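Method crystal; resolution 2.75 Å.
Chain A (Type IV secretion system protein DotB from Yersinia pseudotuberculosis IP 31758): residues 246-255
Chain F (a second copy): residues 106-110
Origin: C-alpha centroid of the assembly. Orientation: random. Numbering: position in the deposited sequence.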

# COMPACT_ATOMS: atom_id res chain seq x y z
N ALA A 246 17.00 15.38 -7.76
CA ALA A 246 15.84 15.78 -8.56
C ALA A 246 15.30 17.10 -8.07
O ALA A 246 14.86 17.95 -8.86
CB ALA A 246 14.75 14.69 -8.52
N ILE A 247 15.20 17.30 -6.75
CA ILE A 247 14.66 18.53 -6.21
C ILE A 247 15.58 19.68 -6.53
O ILE A 247 15.20 20.71 -7.08
CB ILE A 247 14.39 18.38 -4.70
CG1 ILE A 247 13.35 17.31 -4.44
CG2 ILE A 247 13.92 19.72 -4.11
CD1 ILE A 247 13.09 16.99 -2.99
N ALA A 248 16.87 19.56 -6.11
CA ALA A 248 17.91 20.49 -6.55
C ALA A 248 17.73 20.87 -8.03
O ALA A 248 17.83 22.06 -8.37
CB ALA A 248 19.27 19.87 -6.34
N ASN A 249 17.41 19.90 -8.86
CA ASN A 249 17.33 20.16 -10.29
C ASN A 249 16.05 20.94 -10.67
O ASN A 249 16.08 21.81 -11.51
CB ASN A 249 17.38 18.83 -11.07
CG ASN A 249 18.80 18.37 -11.32
OD1 ASN A 249 19.68 19.17 -11.64
ND2 ASN A 249 19.05 17.09 -11.19
N GLN A 250 14.94 20.63 -10.01
CA GLN A 250 13.75 21.41 -10.17
C GLN A 250 14.00 22.86 -9.80
O GLN A 250 13.50 23.81 -10.45
CB GLN A 250 12.58 20.82 -9.37
CG GLN A 250 12.08 19.48 -9.83
CD GLN A 250 10.96 19.53 -10.85
OE1 GLN A 250 9.82 19.81 -10.47
NE2 GLN A 250 11.27 19.28 -12.13
N GLU A 251 14.71 23.08 -8.68
CA GLU A 251 14.95 24.44 -8.19
C GLU A 251 15.93 25.20 -9.13
O GLU A 251 15.76 26.40 -9.38
CB GLU A 251 15.48 24.44 -6.80
CG GLU A 251 14.55 23.81 -5.79
CD GLU A 251 13.39 24.69 -5.41
OE1 GLU A 251 13.59 25.49 -4.48
OE2 GLU A 251 12.29 24.55 -5.98
N ALA A 252 16.91 24.48 -9.69
CA ALA A 252 17.83 25.09 -10.63
C ALA A 252 17.11 25.83 -11.77
O ALA A 252 17.37 27.01 -12.02
CB ALA A 252 18.74 24.04 -11.23
N LEU A 253 16.07 25.20 -12.33
CA LEU A 253 15.26 25.85 -13.34
C LEU A 253 14.82 27.27 -12.93
O LEU A 253 14.98 28.22 -13.68
CB LEU A 253 14.03 25.01 -13.64
CG LEU A 253 14.29 23.61 -14.20
CD1 LEU A 253 13.02 22.76 -14.13
CD2 LEU A 253 14.82 23.64 -15.63
N ARG A 254 14.41 27.39 -11.70
CA ARG A 254 13.96 28.69 -11.16
C ARG A 254 15.09 29.45 -10.48
O ARG A 254 14.84 30.47 -9.85
CB ARG A 254 12.77 28.51 -10.19
CG ARG A 254 12.21 27.09 -10.13
CD ARG A 254 10.70 26.99 -10.25
NE ARG A 254 10.19 26.19 -9.10
CZ ARG A 254 10.39 24.88 -8.95
NH1 ARG A 254 11.09 24.22 -9.88
NH2 ARG A 254 9.87 24.29 -7.88
N ARG A 255 16.33 28.99 -10.62
CA ARG A 255 17.50 29.72 -10.10
C ARG A 255 18.40 30.26 -11.21
O ARG A 255 19.56 30.56 -10.95
CB ARG A 255 18.31 28.82 -9.15
CG ARG A 255 18.19 29.25 -7.68
CD ARG A 255 18.52 28.09 -6.78
NE ARG A 255 19.89 28.09 -6.32
CZ ARG A 255 20.62 26.99 -6.15
NH1 ARG A 255 20.10 25.79 -6.47
NH2 ARG A 255 21.86 27.05 -5.72
N LYS F 106 12.08 22.69 3.16
CA LYS F 106 10.93 23.19 2.44
C LYS F 106 11.38 24.06 1.25
O LYS F 106 12.34 24.80 1.35
CB LYS F 106 10.06 24.01 3.37
CG LYS F 106 9.16 24.99 2.66
CD LYS F 106 8.16 25.69 3.58
CE LYS F 106 7.81 27.06 2.96
NZ LYS F 106 6.67 27.74 3.60
N LEU F 107 10.68 23.91 0.13
CA LEU F 107 11.01 24.62 -1.08
C LEU F 107 10.30 25.96 -1.11
O LEU F 107 9.07 26.03 -0.96
CB LEU F 107 10.65 23.78 -2.32
CG LEU F 107 11.29 22.40 -2.40
CD1 LEU F 107 10.96 21.75 -3.73
CD2 LEU F 107 12.80 22.43 -2.22
N ILE F 108 11.09 27.03 -1.34
CA ILE F 108 10.61 28.39 -1.19
C ILE F 108 10.57 29.01 -2.58
O ILE F 108 11.59 29.52 -3.07
CB ILE F 108 11.47 29.20 -0.23
CG1 ILE F 108 11.50 28.54 1.14
CG2 ILE F 108 10.95 30.63 -0.12
CD1 ILE F 108 12.31 29.35 2.18
N ASN F 109 9.41 28.96 -3.23
CA ASN F 109 9.16 29.72 -4.46
C ASN F 109 7.90 30.52 -4.26
O ASN F 109 6.81 29.94 -4.09
CB ASN F 109 8.97 28.74 -5.65
CG ASN F 109 10.16 27.83 -5.85
OD1 ASN F 109 11.16 28.23 -6.45
ND2 ASN F 109 10.09 26.65 -5.32
N THR F 110 8.02 31.84 -4.30
CA THR F 110 6.88 32.73 -4.10
C THR F 110 7.01 33.92 -5.06
O THR F 110 7.65 33.84 -6.08
CB THR F 110 6.75 33.16 -2.65
OG1 THR F 110 5.74 34.21 -2.59
CG2 THR F 110 8.06 33.70 -2.14

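The contact sets one flank of a helix end in chain A against a short extended segment of chain F, a second copy of the same protein. Chain A presents A:Ile247, A:Glu251 and A:Arg254, spaced four and three residues apart so that all three CA-to-CB bonds point toward chain F. The extended segment answers with alternate residues, F:Leu107 and F:Asn109. The backbones keep their distance, 8.1 Å from the CA of A:Glu251 to the CA of F:Leu107 and 8.3 Å from the CA of A:Arg254 to the CA of F:Asn109, so side chains make the contact, and only 246 Å² is buried in all.

Along chain F, F:Lys106 comes first and takes no part; its side chain is out of reach of chain A. F:Leu107 opens the contact and gives up more area to it than any other residue here, 64 Å². CD2 of F:Leu107 lies 3.5 Å from CG2 of A:Ile247, a plain apolar contact between branched side chains. One helical turn on, CD1 of F:Leu107 sits 3.8 Å from OE2 of A:Glu251. F:Leu107 thus lies against both A:Ile247 and the carboxylate of A:Glu251, and its two methyls are not divided between them.

F:Ile108 turns its CA-to-CB bond away, as is usual where an extended chain alternates, and is nearly uninvolved. The CA-to-CB bond of F:Asn109 points back toward chain A, where the contact becomes polar. ND2 of F:Asn109 donates a hydrogen bond to OE2 of A:Glu251, 3.1 Å long with an N-H...O angle of 166°, close to straight. An amide donor meeting a carboxylate acceptor is a well-matched pair, and both residues are buried, where an unmet charge would be costly.

The same carboxylate oxygen is also held from within chain A. NH2 of A:Arg254 lies 3.1 Å from OE2 of A:Glu251, but that oxygen is well out of the guanidinium plane, so the salt bridge works through charge alone and no N-H points at it. NE of A:Arg254 lies 3.5 Å from OD1 of F:Asn109, with the oxygen approaching the guanidinium obliquely; OD1 is hydrogen-bonded elsewhere in the structure. F:Thr110 is itself out of reach and makes no contact with chain A here.

The rule to read here is an ordered one: an apolar pair first, then a buried carboxylate that takes an amide hydrogen bond from the partner chain while an arginine three residues later along its own chain balances its charge.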